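Local coordinates for glyoxalase family protein (Bacillus cereus, PDB 1ZSW) that binds a zinc ion and belongs to the glyoxalase (vicinal oxygen chelate) family, though the reaction it may catalyse is not known, at residues Asn42-Arg56 against Ile328-Lys338. Residues are numbered along the deposited sequence; the frame is centred on the assembly and turned at random.
Sequences NENNHFYKNVLGLRR and IEANLAPIEEK
Glu337 turns its chain at chi2 (-72°), and Lys49 folds back at chi3 and chi4 (66° and 72°); the two bends bring carboxylate and ammonium together. Lys49 NZ gives a 2.7 Å salt bridge to Glu337 OE1, met on its syn side and somewhat out of the carboxylate plane. The other oxygen, Glu337 OE2, lies at the edge of the Arg56 guanidinium, near its plane. That second salt bridge is weak, with Arg56 NH1 3.4 Å from Glu337 OE2. The carboxylate thus ties the tail to helix 41-51 and, more weakly, to the start of strand 55-62, and its two basic partners probably favour the charged form. Arg56 also gives NH2 to Gly312 O.

Near the start of the helix segment, Asn42 OD1 accepts a hydrogen bond from the backbone N of Glu336, 2.8 Å away. The donor stands well above the carbonyl plane. A water bridges Asn42 O and Glu336 O. The C-terminal residue, Lys338, is poorly ordered. Its aliphatic chain crosses His46 at about a right angle, and CE sits over a face of the ring in a CH-pi contact, 3.8 Å from the centroid. A second water accepts from Lys338 NZ and donates to Glu43 O.

This is surface packing, away from the zinc site. The extended C-terminal tail, leaving helix 325-330, runs past strands 55-62 and 69-74 to helix 41-51. Ile335 touches Met59 on the first strand and Tyr69 and Leu71 on the second, while Ala333 O accepts a hydrogen bond from Tyr69 OH.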
loop_
_atom_site.group_PDB
_atom_site.type_symbol
_atom_site.label_atom_id
_atom_site.label_comp_id
_atom_site.label_asym_id
_atom_site.label_seq_id
_atom_site.Cartn_x
_atom_site.Cartn_y
_atom_site.Cartn_z
ATOM N N ASN A 42 8.957 -17.393 4.467
ATOM C CA ASN A 42 8.092 -18.590 4.465
ATOM C C ASN A 42 6.759 -18.341 5.171
ATOM O O ASN A 42 5.701 -18.664 4.635
ATOM C CB ASN A 42 8.802 -19.806 5.087
ATOM C CG ASN A 42 10.008 -20.275 4.268
ATOM O OD1 ASN A 42 10.122 -19.984 3.092
ATOM N ND2 ASN A 42 10.916 -20.996 4.913
ATOM N N GLU A 43 6.806 -17.724 6.349
ATOM C CA GLU A 43 5.593 -17.459 7.133
ATOM C C GLU A 43 4.778 -16.325 6.498
ATOM O O GLU A 43 3.546 -16.338 6.519
ATOM C CB GLU A 43 5.965 -17.136 8.583
ATOM C CG GLU A 43 6.601 -18.328 9.308
ATOM C CD GLU A 43 7.328 -17.945 10.583
ATOM O OE1 GLU A 43 7.552 -16.738 10.823
ATOM O OE2 GLU A 43 7.698 -18.868 11.348
ATOM N N ASN A 44 5.490 -15.365 5.909
ATOM C CA ASN A 44 4.845 -14.238 5.243
ATOM C C ASN A 44 4.075 -14.705 4.018
ATOM O O ASN A 44 2.907 -14.385 3.844
ATOM C CB ASN A 44 5.909 -13.179 4.887
ATOM C CG ASN A 44 5.300 -11.964 4.217
ATOM O OD1 ASN A 44 4.677 -11.119 4.871
ATOM N ND2 ASN A 44 5.479 -11.870 2.919
ATOM N N ASN A 45 4.726 -15.547 3.210
ATOM C CA ASN A 45 4.092 -16.157 2.057
ATOM C C ASN A 45 2.865 -16.982 2.448
ATOM O O ASN A 45 1.834 -16.863 1.816
ATOM C CB ASN A 45 5.124 -17.014 1.304
ATOM C CG ASN A 45 4.545 -17.727 0.074
ATOM O OD1 ASN A 45 4.427 -18.962 0.069
ATOM N ND2 ASN A 45 4.190 -16.968 -0.958
ATOM N N HIS A 46 2.975 -17.769 3.516
ATOM C CA HIS A 46 1.845 -18.563 3.914
ATOM C C HIS A 46 0.669 -17.645 4.271
ATOM O O HIS A 46 -0.455 -17.854 3.825
ATOM C CB HIS A 46 2.174 -19.503 5.072
ATOM C CG HIS A 46 0.983 -20.292 5.516
ATOM N ND1 HIS A 46 0.480 -21.348 4.784
ATOM C CD2 HIS A 46 0.157 -20.137 6.581
ATOM C CE1 HIS A 46 -0.596 -21.822 5.391
ATOM N NE2 HIS A 46 -0.808 -21.110 6.485
ATOM N N PHE A 47 0.926 -16.583 5.023
ATOM C CA PHE A 47 -0.177 -15.740 5.441
ATOM C C PHE A 47 -0.852 -14.990 4.312
ATOM O O PHE A 47 -2.099 -15.011 4.193
ATOM C CB PHE A 47 0.307 -14.734 6.499
ATOM C CG PHE A 47 -0.813 -14.002 7.160
ATOM C CD1 PHE A 47 -1.555 -14.601 8.173
ATOM C CD2 PHE A 47 -1.145 -12.724 6.758
ATOM C CE1 PHE A 47 -2.597 -13.910 8.785
ATOM C CE2 PHE A 47 -2.183 -12.012 7.362
ATOM C CZ PHE A 47 -2.909 -12.607 8.393
ATOM N N TYR A 48 -0.050 -14.326 3.460
ATOM C CA TYR A 48 -0.661 -13.433 2.449
ATOM C C TYR A 48 -1.236 -14.186 1.257
ATOM O O TYR A 48 -2.227 -13.773 0.671
ATOM C CB TYR A 48 0.311 -12.269 2.047
ATOM C CG TYR A 48 0.406 -11.364 3.242
ATOM C CD1 TYR A 48 1.378 -11.583 4.218
ATOM C CD2 TYR A 48 -0.582 -10.417 3.470
ATOM C CE1 TYR A 48 1.407 -10.809 5.425
ATOM C CE2 TYR A 48 -0.564 -9.641 4.644
ATOM C CZ TYR A 48 0.419 -9.861 5.603
ATOM O OH TYR A 48 0.389 -9.096 6.776
ATOM N N LYS A 49 -0.632 -15.317 0.927
ATOM C CA LYS A 49 -1.107 -16.128 -0.191
ATOM C C LYS A 49 -2.098 -17.178 0.282
ATOM O O LYS A 49 -3.222 -17.199 -0.171
ATOM C CB LYS A 49 0.077 -16.761 -0.927
ATOM C CG LYS A 49 -0.338 -17.629 -2.110
ATOM C CD LYS A 49 0.887 -18.099 -2.904
ATOM C CE LYS A 49 1.741 -19.028 -2.069
ATOM N NZ LYS A 49 1.119 -20.378 -1.874
ATOM N N ASN A 50 -1.705 -18.022 1.224
ATOM C CA ASN A 50 -2.603 -19.126 1.611
ATOM C C ASN A 50 -3.776 -18.705 2.485
ATOM O O ASN A 50 -4.899 -19.142 2.251
ATOM C CB ASN A 50 -1.809 -20.281 2.220
ATOM C CG ASN A 50 -0.820 -20.864 1.224
ATOM O OD1 ASN A 50 0.368 -20.969 1.498
ATOM N ND2 ASN A 50 -1.309 -21.173 0.026
ATOM N N VAL A 51 -3.536 -17.829 3.457
ATOM C CA VAL A 51 -4.624 -17.452 4.380
ATOM C C VAL A 51 -5.455 -16.341 3.767
ATOM O O VAL A 51 -6.673 -16.436 3.655
ATOM C CB VAL A 51 -4.101 -17.085 5.783
ATOM C CG1 VAL A 51 -5.263 -16.670 6.719
ATOM C CG2 VAL A 51 -3.279 -18.258 6.387
ATOM N N LEU A 52 -4.802 -15.268 3.322
ATOM C CA LEU A 52 -5.542 -14.144 2.745
ATOM C C LEU A 52 -5.975 -14.321 1.276
ATOM O O LEU A 52 -6.799 -13.562 0.738
ATOM C CB LEU A 52 -4.697 -12.858 2.892
ATOM C CG LEU A 52 -4.507 -12.311 4.292
ATOM C CD1 LEU A 52 -4.165 -10.810 4.081
ATOM C CD2 LEU A 52 -5.773 -12.478 5.130
ATOM N N GLY A 53 -5.391 -15.334 0.627
ATOM C CA GLY A 53 -5.819 -15.694 -0.715
ATOM C C GLY A 53 -5.309 -14.818 -1.844
ATOM O O GLY A 53 -5.854 -14.878 -2.940
ATOM N N LEU A 54 -4.343 -13.928 -1.553
ATOM C CA LEU A 54 -3.830 -12.996 -2.559
ATOM C C LEU A 54 -2.882 -13.778 -3.465
ATOM O O LEU A 54 -2.350 -14.820 -3.050
ATOM C CB LEU A 54 -3.044 -11.840 -1.924
ATOM C CG LEU A 54 -3.874 -11.023 -0.930
ATOM C CD1 LEU A 54 -2.916 -10.017 -0.306
ATOM C CD2 LEU A 54 -4.972 -10.274 -1.597
ATOM N N ARG A 55 -2.690 -13.257 -4.681
ATOM C CA ARG A 55 -1.677 -13.862 -5.568
ATOM C C ARG A 55 -0.291 -13.345 -5.244
ATOM O O ARG A 55 -0.135 -12.145 -5.052
ATOM C CB ARG A 55 -1.960 -13.494 -7.015
ATOM C CG ARG A 55 -1.007 -14.260 -8.008
ATOM C CD ARG A 55 -1.425 -13.974 -9.436
ATOM N NE ARG A 55 -0.718 -14.959 -10.275
ATOM C CZ ARG A 55 -0.790 -15.035 -11.596
ATOM N NH1 ARG A 55 -1.540 -14.198 -12.288
ATOM N NH2 ARG A 55 -0.113 -15.999 -12.209
ATOM N N ARG A 56 0.713 -14.228 -5.204
ATOM C CA ARG A 56 2.087 -13.729 -5.133
ATOM C C ARG A 56 2.451 -13.330 -6.534
ATOM O O ARG A 56 2.660 -14.197 -7.388
ATOM C CB ARG A 56 3.073 -14.743 -4.574
ATOM C CG ARG A 56 4.501 -14.136 -4.581
ATOM C CD ARG A 56 5.468 -15.050 -3.911
ATOM N NE ARG A 56 5.913 -16.077 -4.865
ATOM C CZ ARG A 56 5.870 -17.389 -4.645
ATOM N NH1 ARG A 56 5.400 -17.889 -3.505
ATOM N NH2 ARG A 56 6.324 -18.217 -5.576
ATOM N N ILE A 328 23.288 -13.824 -6.760
ATOM C CA ILE A 328 22.043 -13.511 -6.049
ATOM C C ILE A 328 21.320 -14.801 -5.632
ATOM O O ILE A 328 20.952 -14.967 -4.458
ATOM C CB ILE A 328 21.131 -12.566 -6.901
ATOM C CG1 ILE A 328 21.768 -11.174 -7.009
ATOM C CG2 ILE A 328 19.715 -12.448 -6.316
ATOM C CD1 ILE A 328 21.173 -10.279 -8.104
ATOM N N GLU A 329 21.155 -15.716 -6.585
ATOM C CA GLU A 329 20.466 -16.982 -6.334
ATOM C C GLU A 329 21.164 -17.825 -5.278
ATOM O O GLU A 329 20.510 -18.422 -4.427
ATOM C CB GLU A 329 20.279 -17.790 -7.628
ATOM C CG GLU A 329 19.198 -17.226 -8.554
ATOM C CD GLU A 329 18.803 -18.165 -9.688
ATOM O OE1 GLU A 329 19.581 -19.081 -10.032
ATOM O OE2 GLU A 329 17.703 -17.982 -10.249
ATOM N N ALA A 330 22.495 -17.855 -5.339
ATOM C CA ALA A 330 23.309 -18.620 -4.394
ATOM C C ALA A 330 23.130 -18.159 -2.944
ATOM O O ALA A 330 23.210 -18.977 -2.021
ATOM C CB ALA A 330 24.775 -18.569 -4.801
ATOM N N ASN A 331 22.869 -16.864 -2.748
ATOM C CA ASN A 331 22.714 -16.290 -1.406
ATOM C C ASN A 331 21.272 -16.331 -0.856
ATOM O O ASN A 331 21.027 -15.916 0.277
ATOM C CB ASN A 331 23.241 -14.852 -1.372
ATOM C CG ASN A 331 23.528 -14.363 0.042
ATOM O OD1 ASN A 331 24.493 -14.796 0.678
ATOM N ND2 ASN A 331 22.694 -13.451 0.537
ATOM N N LEU A 332 20.331 -16.861 -1.632
ATOM C CA LEU A 332 18.931 -16.901 -1.193
ATOM C C LEU A 332 18.428 -18.314 -0.917
ATOM O O LEU A 332 18.662 -19.231 -1.707
ATOM C CB LEU A 332 18.015 -16.239 -2.230
ATOM C CG LEU A 332 18.278 -14.772 -2.572
ATOM C CD1 LEU A 332 17.691 -14.449 -3.940
ATOM C CD2 LEU A 332 17.739 -13.829 -1.507
ATOM N N ALA A 333 17.725 -18.478 0.202
ATOM C CA ALA A 333 17.052 -19.737 0.515
ATOM C C ALA A 333 15.728 -19.774 -0.218
ATOM O O ALA A 333 15.031 -18.755 -0.287
ATOM C CB ALA A 333 16.819 -19.858 1.995
ATOM N N PRO A 334 15.364 -20.943 -0.776
ATOM C CA PRO A 334 14.077 -21.032 -1.468
ATOM C C PRO A 334 12.909 -20.771 -0.514
ATOM O O PRO A 334 13.009 -21.050 0.682
ATOM C CB PRO A 334 14.041 -22.478 -1.977
ATOM C CG PRO A 334 15.072 -23.208 -1.183
ATOM C CD PRO A 334 16.115 -22.216 -0.817
ATOM N N ILE A 335 11.818 -20.220 -1.030
ATOM C CA ILE A 335 10.647 -20.011 -0.188
ATOM C C ILE A 335 9.853 -21.304 -0.140
ATOM O O ILE A 335 9.424 -21.818 -1.169
ATOM C CB ILE A 335 9.819 -18.798 -0.640
ATOM C CG1 ILE A 335 10.555 -17.522 -0.220
ATOM C CG2 ILE A 335 8.399 -18.838 -0.041
ATOM C CD1 ILE A 335 10.212 -16.333 -1.026
ATOM N N GLU A 336 9.702 -21.841 1.063
ATOM C CA GLU A 336 9.075 -23.137 1.258
ATOM C C GLU A 336 7.572 -22.999 1.435
ATOM O O GLU A 336 7.121 -22.243 2.292
ATOM C CB GLU A 336 9.679 -23.829 2.481
ATOM C CG GLU A 336 11.161 -24.161 2.345
ATOM C CD GLU A 336 11.796 -24.548 3.671
ATOM O OE1 GLU A 336 12.844 -23.956 4.025
ATOM O OE2 GLU A 336 11.242 -25.431 4.367
ATOM N N GLU A 337 6.811 -23.736 0.627
ATOM C CA GLU A 337 5.355 -23.772 0.730
ATOM C C GLU A 337 4.929 -24.701 1.855
ATOM O O GLU A 337 5.254 -25.891 1.841
ATOM C CB GLU A 337 4.725 -24.227 -0.588
ATOM C CG GLU A 337 4.944 -23.265 -1.760
ATOM C CD GLU A 337 4.138 -21.970 -1.644
ATOM O OE1 GLU A 337 3.121 -21.951 -0.922
ATOM O OE2 GLU A 337 4.525 -20.974 -2.292
ATOM N N LYS A 338 4.213 -24.152 2.835
ATOM C CA LYS A 338 3.754 -24.933 3.984
ATOM C C LYS A 338 2.244 -25.182 3.933
ATOM O O LYS A 338 1.542 -24.742 3.012
ATOM C CB LYS A 338 4.183 -24.277 5.311
ATOM C CG LYS A 338 3.377 -23.054 5.744
ATOM C CD LYS A 338 4.111 -22.244 6.823
ATOM C CE LYS A 338 3.138 -21.719 7.888
ATOM N NZ LYS A 338 3.662 -20.554 8.676
ATOM O OXT LYS A 338 1.688 -25.851 4.808
HETATM O O HOH W 1 5.181 -20.340 2.515
HETATM O O HOH W 2 2.127 -17.852 8.416
#